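Local coordinates for magnetosome membrane protein MamB, putative Co/Zn/Cd cation transporter. Cation diffusion facilitator family (Desulfamplus magnetovallimortis, PDB 6QFJ) that probably transports divalent metal cations across the magnetosome membrane as a cation diffusion facilitator, of which this chain is the C-terminal domain, at residues N12-T17 with K57-I62; E36-L41 with T72-L77. One frame throughout, in Å; residues are numbered along the deposited sequence.

Contact 1. Residues N12-T17 with K57-I62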
loop_
_atom_site.group_PDB
_atom_site.type_symbol
_atom_site.label_atom_id
_atom_site.label_comp_id
_atom_site.label_asym_id
_atom_site.label_seq_id
_atom_site.Cartn_x
_atom_site.Cartn_y
_atom_site.Cartn_z
ATOM N N ASN A 12 -0.442 0.964 -9.662
ATOM C CA ASN A 12 -0.380 2.127 -10.536
ATOM C C ASN A 12 -0.542 3.390 -9.707
ATOM O O ASN A 12 0.185 4.347 -9.885
ATOM C CB ASN A 12 -1.472 2.113 -11.614
ATOM C CG ASN A 12 -1.144 1.201 -12.779
ATOM O OD1 ASN A 12 -0.007 0.858 -12.930
ATOM N ND2 ASN A 12 -2.135 0.744 -13.568
ATOM N N VAL A 13 -1.442 3.375 -8.733
ATOM C CA VAL A 13 -1.647 4.583 -7.922
ATOM C C VAL A 13 -0.469 4.864 -7.055
ATOM O O VAL A 13 0.051 6.021 -6.973
ATOM C CB VAL A 13 -2.933 4.522 -7.123
ATOM C CG1 VAL A 13 -3.067 5.786 -6.254
ATOM C CG2 VAL A 13 -4.119 4.409 -8.076
ATOM N N LEU A 14 -0.013 3.834 -6.363
ATOM C CA LEU A 14 1.032 3.979 -5.352
ATOM C C LEU A 14 2.329 4.481 -6.015
ATOM O O LEU A 14 3.001 5.343 -5.456
ATOM C CB LEU A 14 1.330 2.650 -4.641
ATOM C CG LEU A 14 0.211 2.132 -3.753
ATOM C CD1 LEU A 14 0.576 0.826 -3.083
ATOM C CD2 LEU A 14 -0.196 3.104 -2.693
ATOM N N GLU A 15 2.610 4.019 -7.225
ATOM C CA GLU A 15 3.751 4.482 -7.978
ATOM C C GLU A 15 3.748 5.987 -8.218
ATOM O O GLU A 15 4.803 6.586 -8.440
ATOM C CB GLU A 15 3.878 3.763 -9.349
ATOM C CG GLU A 15 5.137 2.955 -9.529
ATOM C CD GLU A 15 5.322 1.849 -8.491
ATOM O OE1 GLU A 15 6.272 1.931 -7.639
ATOM O OE2 GLU A 15 4.499 0.891 -8.596
ATOM N N LYS A 16 2.578 6.568 -8.290
ATOM C CA LYS A 16 2.438 7.962 -8.603
ATOM C C LYS A 16 2.104 8.753 -7.355
ATOM O O LYS A 16 1.796 9.923 -7.438
ATOM C CB LYS A 16 1.316 8.163 -9.625
ATOM C CG LYS A 16 1.465 7.409 -10.918
ATOM C CD LYS A 16 0.412 7.863 -11.905
ATOM C CE LYS A 16 -0.561 6.764 -12.267
ATOM N NZ LYS A 16 0.015 5.799 -13.256
ATOM N N THR A 17 2.180 8.134 -6.179
ATOM C CA THR A 17 1.844 8.837 -4.949
ATOM C C THR A 17 3.145 9.420 -4.401
ATOM O O THR A 17 4.064 8.674 -4.007
ATOM C CB THR A 17 1.141 7.879 -4.020
ATOM O OG1 THR A 17 -0.029 7.422 -4.692
ATOM C CG2 THR A 17 0.678 8.552 -2.692
ATOM N N LYS A 57 -2.627 5.846 6.387
ATOM C CA LYS A 57 -3.980 6.326 6.131
ATOM C C LYS A 57 -4.247 6.588 4.646
ATOM O O LYS A 57 -5.327 6.212 4.109
ATOM C CB LYS A 57 -4.283 7.571 7.013
ATOM C CG LYS A 57 -4.346 7.195 8.538
ATOM C CD LYS A 57 -5.761 6.953 9.030
ATOM C CE LYS A 57 -6.198 5.509 8.821
ATOM N NZ LYS A 57 -7.681 5.282 8.847
ATOM N N GLU A 58 -3.295 7.252 3.948
ATOM C CA GLU A 58 -3.461 7.439 2.455
ATOM C C GLU A 58 -3.524 6.171 1.712
ATOM O O GLU A 58 -4.328 6.013 0.761
ATOM C CB GLU A 58 -2.303 8.270 1.809
ATOM C CG GLU A 58 -2.425 9.784 1.926
ATOM C CD GLU A 58 -1.309 10.600 1.143
ATOM O OE1 GLU A 58 -0.312 9.959 0.677
ATOM O OE2 GLU A 58 -1.466 11.864 0.941
ATOM N N VAL A 59 -2.659 5.216 2.093
ATOM C CA VAL A 59 -2.702 3.914 1.418
ATOM C C VAL A 59 -4.005 3.169 1.605
ATOM O O VAL A 59 -4.588 2.552 0.689
ATOM C CB VAL A 59 -1.569 2.982 1.891
ATOM C CG1 VAL A 59 -1.757 1.574 1.356
ATOM C CG2 VAL A 59 -0.298 3.560 1.438
ATOM N N ASN A 60 -4.511 3.268 2.797
ATOM C CA ASN A 60 -5.770 2.641 3.138
ATOM C C ASN A 60 -6.926 3.266 2.315
ATOM O O ASN A 60 -7.779 2.555 1.796
ATOM C CB ASN A 60 -6.052 2.915 4.621
ATOM C CG ASN A 60 -7.267 2.156 5.136
ATOM O OD1 ASN A 60 -8.315 2.749 5.378
ATOM N ND2 ASN A 60 -7.115 0.877 5.357
ATOM N N GLN A 61 -6.916 4.586 2.183
ATOM C CA GLN A 61 -7.911 5.298 1.387
ATOM C C GLN A 61 -7.864 4.812 -0.055
ATOM O O GLN A 61 -8.881 4.517 -0.677
ATOM C CB GLN A 61 -7.577 6.801 1.487
ATOM C CG GLN A 61 -8.588 7.734 0.790
ATOM C CD GLN A 61 -8.524 7.738 -0.698
ATOM O OE1 GLN A 61 -7.456 7.786 -1.309
ATOM N NE2 GLN A 61 -9.717 7.686 -1.340
ATOM N N ILE A 62 -6.675 4.687 -0.588
ATOM C CA ILE A 62 -6.548 4.199 -1.990
ATOM C C ILE A 62 -7.163 2.870 -2.197
ATOM O O ILE A 62 -7.995 2.673 -3.095
ATOM C CB ILE A 62 -5.061 4.202 -2.411
ATOM C CG1 ILE A 62 -4.568 5.622 -2.458
ATOM C CG2 ILE A 62 -4.890 3.510 -3.742
ATOM C CD1 ILE A 62 -3.072 5.791 -2.539
#
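Val13 and Ile62 reach toward each other tip to tip, one from each helix. CG1 of Val13 lies anti to its backbone N (chi1 178°). It meets Ile62 CD1 at 3.7 Å and Ile62 CG2 at 3.8 Å, so both branches of the isoleucine meet the same methyl group. Leu14 follows and uses a single branch. Its CD2 touches Ile62 CD1 at 3.9 Å and Val59 CG2 at 4.2 Å, with the Leu14 and Val59 side chains crossing at about a right angle. Leu14 and Val59 are buried, and both also rest on Leu41 of the sheet and on Ile20. Thr17 follows in the turn after the helix and gives its two branches different tasks. Its OG1 sits beside the backbone N (chi1 -60°) and donates to Val13 O at 2.7 Å. The hydroxyl comes from above the carbonyl plane, 51° out of it. Lys16 N also reaches this oxygen, so Val13 O is gripped twice, from opposite faces of its plane. The CG2 methyl of Thr17 lies 3.8 Å from Glu58 OE1, while Glu58 bonds through that oxygen to Ser19 OG. An alanine at Thr17 would probably leave Val13 O with only the Lys16 bond of these two and open a small gap beside Glu58 and Ile62 CD1. The two helices, both on one face of the three-stranded sheet of the dimerisation domain, therefore meet here through apolar methyl groups. The hydrogen bond of Thr17 stays within its own segment, tying it back to Val13, and the carboxylate of Glu58 lies at the exposed margin.

Contact 2. Residues E36-L41 with T72-L77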
loop_
_atom_site.group_PDB
_atom_site.type_symbol
_atom_site.label_atom_id
_atom_site.label_comp_id
_atom_site.label_asym_id
_atom_site.label_seq_id
_atom_site.Cartn_x
_atom_site.Cartn_y
_atom_site.Cartn_z
ATOM N N GLU A 36 -8.030 -9.415 1.883
ATOM C CA GLU A 36 -6.950 -8.966 2.765
ATOM C C GLU A 36 -5.736 -8.504 1.980
ATOM O O GLU A 36 -5.170 -9.264 1.197
ATOM C CB GLU A 36 -6.528 -10.072 3.712
ATOM C CG GLU A 36 -7.531 -10.212 4.851
ATOM C CD GLU A 36 -7.337 -11.414 5.733
ATOM O OE1 GLU A 36 -6.508 -12.264 5.386
ATOM O OE2 GLU A 36 -8.060 -11.479 6.744
ATOM N N PHE A 37 -5.348 -7.271 2.202
ATOM C CA PHE A 37 -4.158 -6.720 1.527
ATOM C C PHE A 37 -3.041 -6.465 2.522
ATOM O O PHE A 37 -3.288 -5.967 3.635
ATOM C CB PHE A 37 -4.476 -5.432 0.829
ATOM C CG PHE A 37 -5.362 -5.607 -0.353
ATOM C CD1 PHE A 37 -6.752 -5.547 -0.203
ATOM C CD2 PHE A 37 -4.829 -5.743 -1.605
ATOM C CE1 PHE A 37 -7.555 -5.698 -1.281
ATOM C CE2 PHE A 37 -5.666 -5.890 -2.704
ATOM C CZ PHE A 37 -7.028 -5.901 -2.538
ATOM N N GLU A 38 -1.828 -6.874 2.148
ATOM C CA GLU A 38 -0.590 -6.535 2.859
ATOM C C GLU A 38 0.244 -5.738 1.930
ATOM O O GLU A 38 0.631 -6.221 0.834
ATOM C CB GLU A 38 0.163 -7.792 3.303
ATOM C CG GLU A 38 -0.600 -8.530 4.407
ATOM C CD GLU A 38 -0.062 -9.906 4.714
ATOM O OE1 GLU A 38 0.423 -10.599 3.813
ATOM O OE2 GLU A 38 -0.164 -10.299 5.868
ATOM N N ILE A 39 0.494 -4.501 2.314
ATOM C CA ILE A 39 1.212 -3.578 1.474
ATOM C C ILE A 39 2.500 -3.135 2.181
ATOM O O ILE A 39 2.452 -2.536 3.304
ATOM C CB ILE A 39 0.357 -2.355 1.154
ATOM C CG1 ILE A 39 -1.020 -2.801 0.682
ATOM C CG2 ILE A 39 1.071 -1.460 0.147
ATOM C CD1 ILE A 39 -1.368 -2.625 -0.754
ATOM N N ASP A 40 3.640 -3.418 1.535
ATOM C CA ASP A 40 4.941 -2.959 2.001
ATOM C C ASP A 40 5.469 -1.862 1.111
ATOM O O ASP A 40 5.541 -2.039 -0.103
ATOM C CB ASP A 40 5.918 -4.154 2.057
ATOM C CG ASP A 40 5.501 -5.192 3.080
ATOM O OD1 ASP A 40 4.591 -4.899 3.925
ATOM O OD2 ASP A 40 5.991 -6.329 3.015
ATOM N N LEU A 41 5.870 -0.749 1.711
ATOM C CA LEU A 41 6.376 0.426 0.986
ATOM C C LEU A 41 7.676 0.931 1.485
ATOM O O LEU A 41 7.983 0.812 2.663
ATOM C CB LEU A 41 5.417 1.582 1.145
ATOM C CG LEU A 41 3.953 1.229 0.796
ATOM C CD1 LEU A 41 3.073 2.331 1.175
ATOM C CD2 LEU A 41 3.829 0.926 -0.661
ATOM N N THR A 72 -9.511 -5.599 4.242
ATOM C CA THR A 72 -8.658 -5.327 5.339
ATOM C C THR A 72 -7.290 -4.948 4.740
ATOM O O THR A 72 -6.876 -5.530 3.763
ATOM C CB THR A 72 -8.526 -6.592 6.216
ATOM O OG1 THR A 72 -9.480 -6.477 7.272
ATOM C CG2 THR A 72 -7.198 -6.774 6.787
ATOM N N VAL A 73 -6.608 -4.009 5.366
ATOM C CA VAL A 73 -5.381 -3.468 4.785
ATOM C C VAL A 73 -4.333 -3.384 5.867
ATOM O O VAL A 73 -4.509 -2.699 6.865
ATOM C CB VAL A 73 -5.572 -2.047 4.162
ATOM C CG1 VAL A 73 -4.261 -1.589 3.515
ATOM C CG2 VAL A 73 -6.645 -2.078 3.119
ATOM N N LYS A 74 -3.239 -4.078 5.672
ATOM C CA LYS A 74 -2.133 -3.966 6.607
ATOM C C LYS A 74 -0.923 -3.311 5.851
ATOM O O LYS A 74 -0.441 -3.845 4.840
ATOM C CB LYS A 74 -1.827 -5.336 7.123
ATOM C CG LYS A 74 -0.471 -5.542 7.741
ATOM C CD LYS A 74 -0.390 -4.985 9.150
ATOM C CE LYS A 74 0.951 -5.423 9.767
ATOM N NZ LYS A 74 1.642 -4.309 10.443
ATOM N N VAL A 75 -0.426 -2.189 6.366
ATOM C CA VAL A 75 0.634 -1.430 5.656
ATOM C C VAL A 75 1.899 -1.454 6.505
ATOM O O VAL A 75 1.815 -1.141 7.696
ATOM C CB VAL A 75 0.217 0.031 5.426
ATOM C CG1 VAL A 75 1.238 0.825 4.593
ATOM C CG2 VAL A 75 -1.113 0.082 4.737
ATOM N N ARG A 76 3.038 -1.804 5.887
ATOM C CA ARG A 76 4.306 -1.707 6.574
ATOM C C ARG A 76 5.202 -0.731 5.850
ATOM O O ARG A 76 5.295 -0.786 4.648
ATOM C CB ARG A 76 4.967 -3.060 6.710
ATOM C CG ARG A 76 4.187 -3.998 7.650
ATOM C CD ARG A 76 4.931 -5.264 7.944
ATOM N NE ARG A 76 5.274 -5.966 6.711
ATOM C CZ ARG A 76 6.130 -7.008 6.640
ATOM N NH1 ARG A 76 6.400 -7.581 5.464
ATOM N NH2 ARG A 76 6.713 -7.504 7.757
ATOM N N LEU A 77 5.907 0.120 6.590
ATOM C CA LEU A 77 6.813 1.136 5.972
ATOM C C LEU A 77 8.286 0.764 6.281
ATOM O O LEU A 77 8.651 0.445 7.429
ATOM C CB LEU A 77 6.540 2.508 6.509
ATOM C CG LEU A 77 5.086 3.003 6.412
ATOM C CD1 LEU A 77 5.033 4.407 6.944
ATOM C CD2 LEU A 77 4.613 2.966 5.011
#
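Arg76 grips Asp40 side-on across two neighbouring parallel strands. Its NE donates to Asp40 OD1 at 3.1 Å and its NH1 to Asp40 OD2 at 2.8 Å, which makes a salt bridge with one nitrogen on each oxygen. The two side chains lie side by side and point the same way. The carboxylate and guanidinium planes are turned 49° apart, and NE meets OD1 from above the carboxylate plane. A bend at chi3 of Arg76 (-56°) places NE for this grip. Leu41 works on the other face of the sheet, where its CD1 meets Val75 CG1 and Leu77 CD2, each at 4.2 Å. Its backbone N also donates to Arg76 O at 3.0 Å. Thr72 stands at the opposite end of the pairing. Its CG2 lies 4.0 Å from Glu36 CG, and its carbonyl oxygen takes the Phe37 N-H at 2.8 Å and sits at the edge of the Phe37 ring. Between these ends, Lys74 and Arg76 each give an N-H to strand 36-41, and Ile39 gives one to Lys74 O. The pair belongs to a right-handed beta-alpha-beta unit with helix 49-66. Strand 22-31 flanks strand 34-43 on its other edge, and Arg29 there makes a salt bridge with Glu38. Ile10 and Leu14 of helix 2-15, with Val59 and Ile63 of helix 49-66, cover the face of Phe37, Ile39 and Leu41.

From the N terminus, helix 2-15 leads into 12-17, the first half of contact 1. The chain then runs through strands 22-31 and 34-43, the latter holding the first half of contact 2. Helix 49-66 closes the loop of contact 1, with 39 residues between its segments. Strand 71-79 then closes contact 2 after 30 residues. The segments alternate, so the contacts cross rather than nest. They also touch: Val59 CG2 lies 3.6 Å from Leu41 CD1. Contact 1 joins the two helices, contact 2 joins two strands, and both helices pack on one face of the sheet. The helix-strand-strand-helix-strand order matches the cytosolic domain of this transporter family.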